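Cyclic UMP-AMP synthase (Rhodothermus marinus SG0.5JP17-172, PDB 6E0K) joins UTP and ATP into the second messenger 3',3'-cUAMP, a cyclic nucleotide signal of a CBASS antiphage defence system, with magnesium as cofactor. Local coordinates at residues P2-L8 with L282-W286; H24-R28 with L103-Y107; K35-G39 with S88-W92; D208-F214 with E265-K271. The contacts are given in a common frame with arbitrary orientation. Residues are numbered along the deposited sequence.

Contact 1. Residues P2-L8 with L282-W286; sequences PVPESQL and LWTGW
A chain terminus can be fixed by threading it between two indoles, and here an extended N-terminal arm is held between the indoles of W283 and W286, at the C-terminal end of the long helix 269-285. Both tryptophans are t at chi1, with chi2 of -94° in W283 and -71° in W286, the first residue past its helix. F235 stacks on W283, so helix 231-244 backs this indole. P2 comes first, its CA 4.6 Å from that of W283. It rides over the indole in a CH-pi contact, P2 CA standing 3.6 Å from the centroid of the five-membered ring and 15° off its normal, with P2 CB 3.4 Å from W283 CZ2. V3, extended at phi/psi -92/131, carries the backbone between the two rings: V3 N stands over the face of W283 (3.6 Å to its CE3) and V3 CA over that of W286. Its t side chain is buried, V3 CG2 reaching W283 CE3 at 3.8 Å and L282 CG at 4.3 Å, while V3 CG1 lies over the six-membered ring of W286. P4 (-55/145) is the N-cap of helix 5-11, with L8 N bonded to P4 O at 3.1 Å; over the face of W286, P4 CD approaches W286 NE1 to 3.3 Å. From there L8, rotamer mt, extends CD1 to within 3.8 Å of W283 CZ3, near the plane of the ring at its edge.

Contact 2. Residues H24-R28 with L103-Y107; sequences HESIR and LTDYY
Steeply crossed helices too far apart for close backbone packing can be joined by one long aromatic side chain. Helices 18-32 and 92-107 do this in the nucleotidyltransferase domain: the axes of 24-28 and 103-107 pass 11.5 Å apart at 111° between their N-to-C directions, and the nearest CA pair, I27 and L103, is 7.6 Å apart. Y107, on the last turn of its helix, spans the gap. Its CB points toward the other helix, and with chi1 m (-63°) and chi2 -79° the phenol reaches S26. There S26 OG and Y107 OH form a hydrogen bond of 2.6 Å, in which either may be the donor; the serine is t, and its OG lies near the plane of the ring, at the edge. I27, rotamer mm, fills the space beside it, with CD1 4.0 Å from Y107 CE2 and 4.2 Å from CD2 of L103, which is mt. V121 of strand 119-122 touches I27, L103 and Y107, so both helices pack onto this strand of the central sheet. The chemistry is a hydroxyl pair beside an apolar patch: each hydroxyl gives the other a partner, so the serine can be buried in the interface without losing hydrogen bonding.

Contact 3. Residues K35-G39 with S88-W92; sequences KWPKG and SDYTW
Where two loops meet at a surface, a lysine can pack by its methylenes alone. Neither 35-39 nor 88-92 has regular structure until W92 begins a helix; the closest CA atoms, of K38 and Y90, are 7.0 Å apart. Y90 (chi1 t, chi2 68°) points toward the other loop, and K38 lies across its face: K38 CB is 3.6 Å from the ring centroid, 18° off the normal, and K38 CG is 3.5 Å from Y90 CD1. The mmtm rotamer of K38 then turns away, K38 NZ making a weak bond to P37 O at 3.4 Å. P37 adds CG at 3.9 Å from Y90 CE1. A water accepts from K38 N (3.0 Å) and donates to G39 O (2.8 Å) and, weakly, to Y90 OH (3.0 Å). S88, rotamer t, bonds through OG to Y90 O (2.7 Å). The contact thus joins the link between helix 18-32 and strand 42-45 to the start of helix 92-107, where T91 is N-cap and D98 hydrogen-bonds Y90 OH.

Contact 4. Residues D208-F214 with E265-K271; sequences DLAPSYF and EQWSEEK
F214 and W267 form an offset stack, the phenylalanine ring and the five-membered ring of the indole lying 4.5 Å apart at their centroids with planes inclined by 18°. Each also covers the other with its CB: W267 CB is 3.8 Å from the F214 centroid, and F214 CB 3.9 Å from that of the six-membered ring. The pair depends on F214 being m (-68°, chi2 -28°) and W267 t (-150°, chi2 14°), with CA atoms 6.5 Å apart. Next to the indole lie A210, whose CB is 4.4 Å from W267 CH2, and P211, whose CD is 4.1 Å from W267 CZ2. The phenyl edge meets the other loop, F214 CE1 standing 3.4 Å from E265 O. In the helical part of this CD-NTase, the stack ties the first turn of helix 212-220 to the loop that leads into helix 269-285: P211 is the N-cap of the former, and S268 that of the latter, its OG accepting from K271 N at 3.1 Å. S212 and E265, one in each segment, both bind ATP. Further out, one water links D208 O (2.7 Å) to W267 NE1 (3.0 Å), and another bridges L209 O and K271 O, at 2.7 Å from each. At the polar edge K271 NZ donates to D208 OD2 in a 3.0 Å salt bridge, while D208 OD1 pairs with R274.

In the fold
The four contacts are spread widely over the chain, and two of them, contacts 2 and 4, come near the residues that bind nucleotides and magnesium. Contacts 2 and 3 share the nucleotidyltransferase lobe, their centres 19 Å apart, whereas contacts 1 and 4 both use helix 269-285, at its two ends, with centres 23 Å apart. Contact 4 comes closest to the nucleotides: besides holding two ATP-binding residues, it places the E265 side chain about 6 Å from that of K117, which binds UTP. Across the chain's centre, contact 2 has the I27 side chain about 9 Å from that of the magnesium ligand D129. Contacts 1 and 3 mark the extremes, their centres 54 Å apart.

Contact 1. Residues P2-L8 with L282-W286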
# COMPACT_ATOMS: atom_id res chain seq x y z
N PRO A 2 15.61 -20.63 -17.30
CA PRO A 2 15.56 -19.20 -16.96
C PRO A 2 14.55 -18.44 -17.81
O PRO A 2 14.18 -18.93 -18.87
CB PRO A 2 16.98 -18.72 -17.26
CG PRO A 2 17.82 -19.96 -17.34
CD PRO A 2 16.90 -20.98 -17.92
N VAL A 3 14.12 -17.27 -17.35
CA VAL A 3 13.20 -16.42 -18.10
C VAL A 3 14.01 -15.43 -18.93
O VAL A 3 14.92 -14.78 -18.40
CB VAL A 3 12.21 -15.68 -17.18
CG1 VAL A 3 11.24 -14.86 -18.02
CG2 VAL A 3 11.45 -16.67 -16.31
N PRO A 4 13.71 -15.29 -20.23
CA PRO A 4 14.42 -14.32 -21.06
C PRO A 4 14.35 -12.91 -20.49
O PRO A 4 13.34 -12.49 -19.92
CB PRO A 4 13.68 -14.40 -22.40
CG PRO A 4 13.19 -15.83 -22.45
CD PRO A 4 12.80 -16.14 -21.02
N GLU A 5 15.45 -12.16 -20.69
CA GLU A 5 15.52 -10.80 -20.18
C GLU A 5 14.39 -9.93 -20.73
O GLU A 5 13.80 -9.14 -19.99
CB GLU A 5 16.88 -10.18 -20.54
CG GLU A 5 17.00 -8.71 -20.19
CD GLU A 5 17.30 -8.48 -18.73
OE1 GLU A 5 17.74 -9.44 -18.06
OE2 GLU A 5 17.10 -7.33 -18.25
N SER A 6 14.08 -10.08 -22.03
CA SER A 6 13.03 -9.27 -22.64
C SER A 6 11.67 -9.54 -22.02
O SER A 6 10.82 -8.64 -21.97
CB SER A 6 12.98 -9.52 -24.14
OG SER A 6 12.76 -10.90 -24.40
N GLN A 7 11.42 -10.78 -21.60
CA GLN A 7 10.17 -11.08 -20.91
C GLN A 7 10.13 -10.42 -19.54
O GLN A 7 9.11 -9.83 -19.17
CB GLN A 7 10.00 -12.60 -20.77
CG GLN A 7 8.72 -13.01 -20.05
CD GLN A 7 7.47 -12.58 -20.79
OE1 GLN A 7 7.06 -13.22 -21.76
NE2 GLN A 7 6.88 -11.47 -20.36
N LEU A 8 11.22 -10.51 -18.78
CA LEU A 8 11.26 -9.84 -17.49
C LEU A 8 11.12 -8.33 -17.66
O LEU A 8 10.44 -7.67 -16.86
CB LEU A 8 12.56 -10.18 -16.76
CG LEU A 8 12.76 -11.67 -16.51
CD1 LEU A 8 14.14 -11.90 -15.91
CD2 LEU A 8 11.68 -12.19 -15.56
N LEU A 282 8.84 -21.05 -11.93
CA LEU A 282 8.70 -20.25 -13.14
C LEU A 282 10.04 -20.11 -13.85
O LEU A 282 10.15 -20.32 -15.07
CB LEU A 282 8.15 -18.87 -12.77
CG LEU A 282 8.11 -17.81 -13.85
CD1 LEU A 282 7.08 -18.20 -14.91
CD2 LEU A 282 7.75 -16.47 -13.20
N TRP A 283 11.08 -19.81 -13.08
CA TRP A 283 12.42 -19.61 -13.62
C TRP A 283 12.97 -20.91 -14.21
O TRP A 283 13.41 -20.93 -15.37
CB TRP A 283 13.34 -19.09 -12.52
CG TRP A 283 14.70 -18.74 -13.02
CD1 TRP A 283 15.81 -19.54 -13.03
CD2 TRP A 283 15.08 -17.51 -13.63
NE1 TRP A 283 16.87 -18.86 -13.59
CE2 TRP A 283 16.44 -17.62 -13.98
CE3 TRP A 283 14.40 -16.31 -13.90
CZ2 TRP A 283 17.14 -16.58 -14.59
CZ3 TRP A 283 15.10 -15.28 -14.51
CH2 TRP A 283 16.45 -15.42 -14.84
N THR A 284 12.98 -21.98 -13.42
CA THR A 284 13.61 -23.22 -13.87
C THR A 284 12.81 -23.89 -14.99
O THR A 284 13.39 -24.56 -15.85
CB THR A 284 13.79 -24.20 -12.70
OG1 THR A 284 12.51 -24.55 -12.15
CG2 THR A 284 14.64 -23.60 -11.60
N GLY A 285 11.49 -23.70 -15.00
CA GLY A 285 10.66 -24.33 -16.01
C GLY A 285 10.69 -23.65 -17.36
O GLY A 285 10.35 -24.28 -18.37
N TRP A 286 11.11 -22.39 -17.41
CA TRP A 286 11.07 -21.64 -18.66
C TRP A 286 12.16 -22.15 -19.60
O TRP A 286 13.34 -22.21 -19.24
CB TRP A 286 11.24 -20.15 -18.39
CG TRP A 286 10.63 -19.28 -19.46
CD1 TRP A 286 11.09 -19.11 -20.74
CD2 TRP A 286 9.44 -18.48 -19.35
NE1 TRP A 286 10.26 -18.24 -21.43
CE2 TRP A 286 9.25 -17.84 -20.60
CE3 TRP A 286 8.53 -18.25 -18.32
CZ2 TRP A 286 8.18 -16.98 -20.83
CZ3 TRP A 286 7.46 -17.40 -18.56
CH2 TRP A 286 7.29 -16.77 -19.80

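Contact 2. Residues H24-R28 with L103-Y107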
# COMPACT_ATOMS: atom_id res chain seq x y z
N HIS A 24 -7.71 11.33 -8.72
CA HIS A 24 -7.28 12.05 -7.52
C HIS A 24 -7.70 13.52 -7.58
O HIS A 24 -8.28 14.06 -6.62
CB HIS A 24 -5.76 11.89 -7.42
CG HIS A 24 -5.13 12.66 -6.31
ND1 HIS A 24 -3.80 13.02 -6.32
CD2 HIS A 24 -5.63 13.09 -5.12
CE1 HIS A 24 -3.51 13.67 -5.20
NE2 HIS A 24 -4.61 13.73 -4.46
N GLU A 25 -7.42 14.17 -8.71
CA GLU A 25 -7.76 15.58 -8.85
C GLU A 25 -9.27 15.79 -8.80
O GLU A 25 -9.74 16.80 -8.26
CB GLU A 25 -7.20 16.13 -10.17
CG GLU A 25 -5.67 16.09 -10.21
CD GLU A 25 -5.09 16.49 -11.57
OE1 GLU A 25 -5.87 16.86 -12.47
OE2 GLU A 25 -3.85 16.43 -11.72
N SER A 26 -10.04 14.82 -9.30
CA SER A 26 -11.50 14.91 -9.22
C SER A 26 -11.99 14.87 -7.77
O SER A 26 -12.81 15.71 -7.37
CB SER A 26 -12.13 13.79 -10.03
OG SER A 26 -13.55 13.87 -10.00
N ILE A 27 -11.53 13.89 -6.98
CA ILE A 27 -11.92 13.84 -5.57
C ILE A 27 -11.53 15.13 -4.87
O ILE A 27 -12.31 15.69 -4.08
CB ILE A 27 -11.28 12.62 -4.89
CG1 ILE A 27 -11.74 11.31 -5.55
CG2 ILE A 27 -11.58 12.64 -3.38
CD1 ILE A 27 -13.21 11.00 -5.33
N ARG A 28 -10.32 15.63 -5.13
CA ARG A 28 -9.87 16.87 -4.51
C ARG A 28 -10.80 18.02 -4.88
O ARG A 28 -11.16 18.84 -4.02
CB ARG A 28 -8.44 17.17 -4.95
CG ARG A 28 -7.88 18.48 -4.43
CD ARG A 28 -6.44 18.63 -4.89
NE ARG A 28 -5.53 17.82 -4.08
CZ ARG A 28 -4.35 17.37 -4.49
NH1 ARG A 28 -3.92 17.65 -5.72
NH2 ARG A 28 -3.59 16.65 -3.68
N LEU A 103 -18.87 14.44 -1.17
CA LEU A 103 -18.78 13.62 -2.37
C LEU A 103 -20.15 13.43 -3.02
O LEU A 103 -20.27 13.50 -4.24
CB LEU A 103 -18.16 12.26 -2.02
CG LEU A 103 -16.73 12.37 -1.49
CD1 LEU A 103 -16.28 11.02 -0.94
CD2 LEU A 103 -15.80 12.87 -2.58
N THR A 104 -21.18 13.18 -2.21
CA THR A 104 -22.52 13.03 -2.75
C THR A 104 -23.00 14.30 -3.43
O THR A 104 -23.65 14.25 -4.49
CB THR A 104 -23.47 12.62 -1.62
OG1 THR A 104 -23.01 11.40 -1.03
CG2 THR A 104 -24.88 12.43 -2.15
N ASP A 105 -22.71 15.47 -2.84
CA ASP A 105 -23.12 16.73 -3.46
C ASP A 105 -22.50 16.88 -4.84
O ASP A 105 -23.15 17.37 -5.77
CB ASP A 105 -22.71 17.93 -2.59
CG ASP A 105 -23.52 18.07 -1.32
OD1 ASP A 105 -24.63 17.49 -1.20
OD2 ASP A 105 -23.05 18.81 -0.42
N TYR A 106 -21.24 16.47 -4.98
CA TYR A 106 -20.54 16.71 -6.23
C TYR A 106 -20.88 15.66 -7.29
O TYR A 106 -21.21 16.01 -8.43
CB TYR A 106 -19.03 16.76 -5.97
CG TYR A 106 -18.23 17.04 -7.22
CD1 TYR A 106 -18.08 18.34 -7.68
CD2 TYR A 106 -17.64 16.01 -7.92
CE1 TYR A 106 -17.35 18.60 -8.83
CE2 TYR A 106 -16.91 16.25 -9.06
CZ TYR A 106 -16.77 17.55 -9.51
OH TYR A 106 -16.03 17.77 -10.65
N TYR A 107 -20.81 14.37 -6.95
CA TYR A 107 -20.99 13.30 -7.93
C TYR A 107 -22.43 12.82 -8.06
O TYR A 107 -22.78 12.23 -9.09
CB TYR A 107 -20.13 12.09 -7.59
CG TYR A 107 -18.65 12.36 -7.62
CD1 TYR A 107 -17.96 12.41 -8.82
CD2 TYR A 107 -17.93 12.54 -6.42
CE1 TYR A 107 -16.59 12.65 -8.85
CE2 TYR A 107 -16.58 12.79 -6.45
CZ TYR A 107 -15.91 12.84 -7.66
OH TYR A 107 -14.55 13.09 -7.68

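Contact 3. Residues K35-G39 with S88-W92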
# COMPACT_ATOMS: atom_id res chain seq x y z
N LYS A 35 -18.05 23.24 2.35
CA LYS A 35 -17.70 24.16 3.44
C LYS A 35 -17.37 23.32 4.67
O LYS A 35 -18.25 22.68 5.25
CB LYS A 35 -18.84 25.14 3.72
CG LYS A 35 -18.49 26.16 4.80
CD LYS A 35 -19.64 27.12 5.07
CE LYS A 35 -19.29 28.12 6.17
NZ LYS A 35 -18.14 29.00 5.80
N TRP A 36 -16.10 23.33 5.06
CA TRP A 36 -15.62 22.45 6.11
C TRP A 36 -15.76 23.12 7.47
O TRP A 36 -15.22 24.22 7.66
CB TRP A 36 -14.18 22.06 5.85
CG TRP A 36 -14.13 21.26 4.60
CD1 TRP A 36 -13.86 21.72 3.35
CD2 TRP A 36 -14.45 19.88 4.46
NE1 TRP A 36 -13.95 20.69 2.43
CE2 TRP A 36 -14.31 19.54 3.10
CE3 TRP A 36 -14.81 18.87 5.37
CZ2 TRP A 36 -14.54 18.26 2.62
CZ3 TRP A 36 -15.03 17.60 4.90
CH2 TRP A 36 -14.89 17.30 3.53
N PRO A 37 -16.45 22.52 8.42
CA PRO A 37 -16.69 23.22 9.68
C PRO A 37 -15.49 23.23 10.62
O PRO A 37 -15.38 24.12 11.47
CB PRO A 37 -17.87 22.44 10.29
CG PRO A 37 -17.73 21.07 9.75
CD PRO A 37 -17.17 21.24 8.35
N LYS A 38 -14.58 22.27 10.48
CA LYS A 38 -13.53 22.11 11.48
C LYS A 38 -12.21 21.72 10.82
O LYS A 38 -11.45 20.91 11.35
CB LYS A 38 -13.92 21.07 12.53
CG LYS A 38 -15.22 21.37 13.27
CD LYS A 38 -15.05 22.45 14.33
CE LYS A 38 -16.37 22.76 15.03
NZ LYS A 38 -17.39 23.28 14.09
N GLY A 39 -11.93 22.29 9.66
CA GLY A 39 -10.68 21.95 9.03
C GLY A 39 -10.93 21.26 7.70
O GLY A 39 -11.78 20.37 7.57
N SER A 88 -10.87 17.38 20.86
CA SER A 88 -11.63 17.83 19.70
C SER A 88 -13.09 17.47 19.88
O SER A 88 -13.41 16.31 20.16
CB SER A 88 -11.11 17.17 18.42
OG SER A 88 -12.00 17.42 17.33
N ASP A 89 -13.98 18.44 19.68
CA ASP A 89 -15.39 18.11 19.71
C ASP A 89 -15.87 17.57 18.37
O ASP A 89 -17.00 17.07 18.30
CB ASP A 89 -16.22 19.32 20.14
CG ASP A 89 -16.08 20.50 19.19
OD1 ASP A 89 -15.38 20.41 18.17
OD2 ASP A 89 -16.69 21.56 19.49
N TYR A 90 -15.03 17.64 17.35
CA TYR A 90 -15.32 17.14 16.02
C TYR A 90 -14.71 15.75 15.91
O TYR A 90 -13.50 15.58 16.08
CB TYR A 90 -14.72 18.09 14.99
CG TYR A 90 -15.04 17.87 13.54
CD1 TYR A 90 -16.32 18.05 13.05
CD2 TYR A 90 -14.03 17.55 12.65
CE1 TYR A 90 -16.59 17.91 11.69
CE2 TYR A 90 -14.28 17.39 11.30
CZ TYR A 90 -15.55 17.57 10.83
OH TYR A 90 -15.81 17.43 9.48
N THR A 91 -15.55 14.75 15.67
CA THR A 91 -15.13 13.36 15.74
C THR A 91 -14.84 12.80 14.35
O THR A 91 -15.21 13.38 13.33
CB THR A 91 -16.20 12.50 16.40
OG1 THR A 91 -17.36 12.51 15.57
CG2 THR A 91 -16.57 13.05 17.78
N TRP A 92 -14.21 11.62 14.34
CA TRP A 92 -14.06 10.91 13.07
C TRP A 92 -15.43 10.66 12.44
O TRP A 92 -15.60 10.80 11.22
CB TRP A 92 -13.30 9.60 13.29
CG TRP A 92 -13.21 8.75 12.07
CD1 TRP A 92 -12.22 8.78 11.11
CD2 TRP A 92 -14.15 7.77 11.64
NE1 TRP A 92 -12.50 7.86 10.13
CE2 TRP A 92 -13.68 7.23 10.42
CE3 TRP A 92 -15.35 7.28 12.17
CZ2 TRP A 92 -14.36 6.24 9.73
CZ3 TRP A 92 -16.03 6.30 11.47
CH2 TRP A 92 -15.53 5.78 10.27
O HOH W 1 -14.21 19.83 8.78

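Contact 4. Residues D208-F214 with E265-K271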
# COMPACT_ATOMS: atom_id res chain seq x y z
N ASP A 208 -4.10 -15.82 -4.15
CA ASP A 208 -3.38 -15.05 -3.14
C ASP A 208 -1.89 -15.38 -3.12
O ASP A 208 -1.25 -15.33 -2.06
CB ASP A 208 -4.01 -15.27 -1.76
CG ASP A 208 -3.99 -16.73 -1.32
OD1 ASP A 208 -3.65 -17.61 -2.13
OD2 ASP A 208 -4.32 -16.99 -0.15
N LEU A 209 -1.31 -15.70 -4.28
CA LEU A 209 0.10 -16.06 -4.35
C LEU A 209 1.00 -14.96 -3.79
O LEU A 209 1.97 -15.24 -3.09
CB LEU A 209 0.47 -16.37 -5.80
CG LEU A 209 1.93 -16.75 -6.07
CD1 LEU A 209 2.29 -18.03 -5.33
CD2 LEU A 209 2.09 -16.93 -7.55
N ALA A 210 0.70 -13.70 -4.09
CA ALA A 210 1.48 -12.63 -3.47
C ALA A 210 0.70 -11.32 -3.51
O ALA A 210 0.87 -10.53 -4.45
CB ALA A 210 2.84 -12.47 -4.15
N PRO A 211 -0.15 -11.07 -2.52
CA PRO A 211 -0.90 -9.81 -2.50
C PRO A 211 0.04 -8.62 -2.60
O PRO A 211 1.12 -8.61 -2.00
CB PRO A 211 -1.63 -9.85 -1.15
CG PRO A 211 -1.69 -11.32 -0.80
CD PRO A 211 -0.42 -11.90 -1.34
N SER A 212 -0.38 -7.60 -3.36
CA SER A 212 0.54 -6.55 -3.79
C SER A 212 1.24 -5.88 -2.62
O SER A 212 2.46 -5.69 -2.63
CB SER A 212 -0.20 -5.51 -4.62
OG SER A 212 -0.61 -6.06 -5.87
N TYR A 213 0.49 -5.49 -1.60
CA TYR A 213 1.11 -4.77 -0.50
C TYR A 213 2.14 -5.65 0.21
O TYR A 213 3.25 -5.20 0.51
CB TYR A 213 0.03 -4.29 0.47
CG TYR A 213 0.57 -3.71 1.75
CD1 TYR A 213 1.07 -2.41 1.78
CD2 TYR A 213 0.56 -4.44 2.93
CE1 TYR A 213 1.55 -1.86 2.95
CE2 TYR A 213 1.04 -3.89 4.12
CZ TYR A 213 1.54 -2.60 4.11
OH TYR A 213 2.02 -2.03 5.28
N PHE A 214 1.79 -6.91 0.48
CA PHE A 214 2.73 -7.82 1.14
C PHE A 214 3.96 -8.06 0.27
O PHE A 214 5.08 -8.19 0.79
CB PHE A 214 2.05 -9.15 1.45
CG PHE A 214 0.98 -9.07 2.50
CD1 PHE A 214 1.02 -8.10 3.49
CD2 PHE A 214 -0.07 -9.97 2.49
CE1 PHE A 214 0.03 -8.04 4.46
CE2 PHE A 214 -1.07 -9.92 3.45
CZ PHE A 214 -1.01 -8.95 4.44
N GLU A 265 -4.01 -8.42 9.01
CA GLU A 265 -3.22 -7.30 8.52
C GLU A 265 -1.79 -7.71 8.16
O GLU A 265 -1.07 -6.95 7.50
CB GLU A 265 -3.18 -6.19 9.58
CG GLU A 265 -4.53 -5.53 9.88
CD GLU A 265 -5.52 -6.45 10.59
OE1 GLU A 265 -5.08 -7.33 11.36
OE2 GLU A 265 -6.74 -6.29 10.37
N GLN A 266 -1.36 -8.89 8.59
CA GLN A 266 -0.01 -9.38 8.35
C GLN A 266 -0.04 -10.57 7.42
O GLN A 266 -1.07 -11.24 7.25
CB GLN A 266 0.65 -9.76 9.68
CG GLN A 266 0.63 -8.61 10.66
CD GLN A 266 0.98 -9.04 12.06
OE1 GLN A 266 0.31 -9.89 12.64
NE2 GLN A 266 2.04 -8.46 12.60
N TRP A 267 1.11 -10.84 6.82
CA TRP A 267 1.28 -12.00 5.95
C TRP A 267 1.72 -13.18 6.81
O TRP A 267 1.73 -13.11 8.04
CB TRP A 267 2.28 -11.68 4.85
CG TRP A 267 2.05 -12.41 3.55
CD1 TRP A 267 0.94 -13.10 3.19
CD2 TRP A 267 2.96 -12.49 2.45
NE1 TRP A 267 1.10 -13.61 1.92
CE2 TRP A 267 2.33 -13.25 1.45
CE3 TRP A 267 4.25 -11.99 2.21
CZ2 TRP A 267 2.95 -13.53 0.22
CZ3 TRP A 267 4.86 -12.25 1.00
CH2 TRP A 267 4.21 -13.02 0.01
N SER A 268 2.10 -14.28 6.18
CA SER A 268 2.68 -15.40 6.90
C SER A 268 3.95 -15.82 6.19
O SER A 268 4.08 -15.70 4.97
CB SER A 268 1.70 -16.57 7.02
OG SER A 268 1.63 -17.34 5.83
N GLU A 269 4.93 -16.28 6.98
CA GLU A 269 6.18 -16.75 6.39
C GLU A 269 5.92 -17.89 5.43
O GLU A 269 6.58 -18.00 4.39
CB GLU A 269 7.14 -17.21 7.48
CG GLU A 269 7.65 -16.09 8.37
CD GLU A 269 8.75 -16.57 9.27
OE1 GLU A 269 9.60 -17.36 8.79
OE2 GLU A 269 8.77 -16.17 10.46
N GLU A 270 4.95 -18.75 5.74
CA GLU A 270 4.68 -19.88 4.85
C GLU A 270 4.15 -19.40 3.50
O GLU A 270 4.50 -19.96 2.46
CB GLU A 270 3.71 -20.85 5.51
CG GLU A 270 3.62 -22.17 4.78
CD GLU A 270 4.90 -22.99 4.85
OE1 GLU A 270 5.80 -22.66 5.67
OE2 GLU A 270 5.02 -23.96 4.08
N LYS A 271 3.32 -18.35 3.50
CA LYS A 271 2.85 -17.80 2.22
C LYS A 271 4.00 -17.16 1.45
O LYS A 271 4.05 -17.26 0.21
CB LYS A 271 1.74 -16.77 2.46
CG LYS A 271 0.41 -17.37 2.91
CD LYS A 271 -0.25 -18.17 1.80
CE LYS A 271 -1.57 -18.79 2.24
NZ LYS A 271 -2.66 -17.79 2.25
O HOH W 2 -1.24 -14.86 0.58
O HOH W 3 1.84 -17.32 -1.40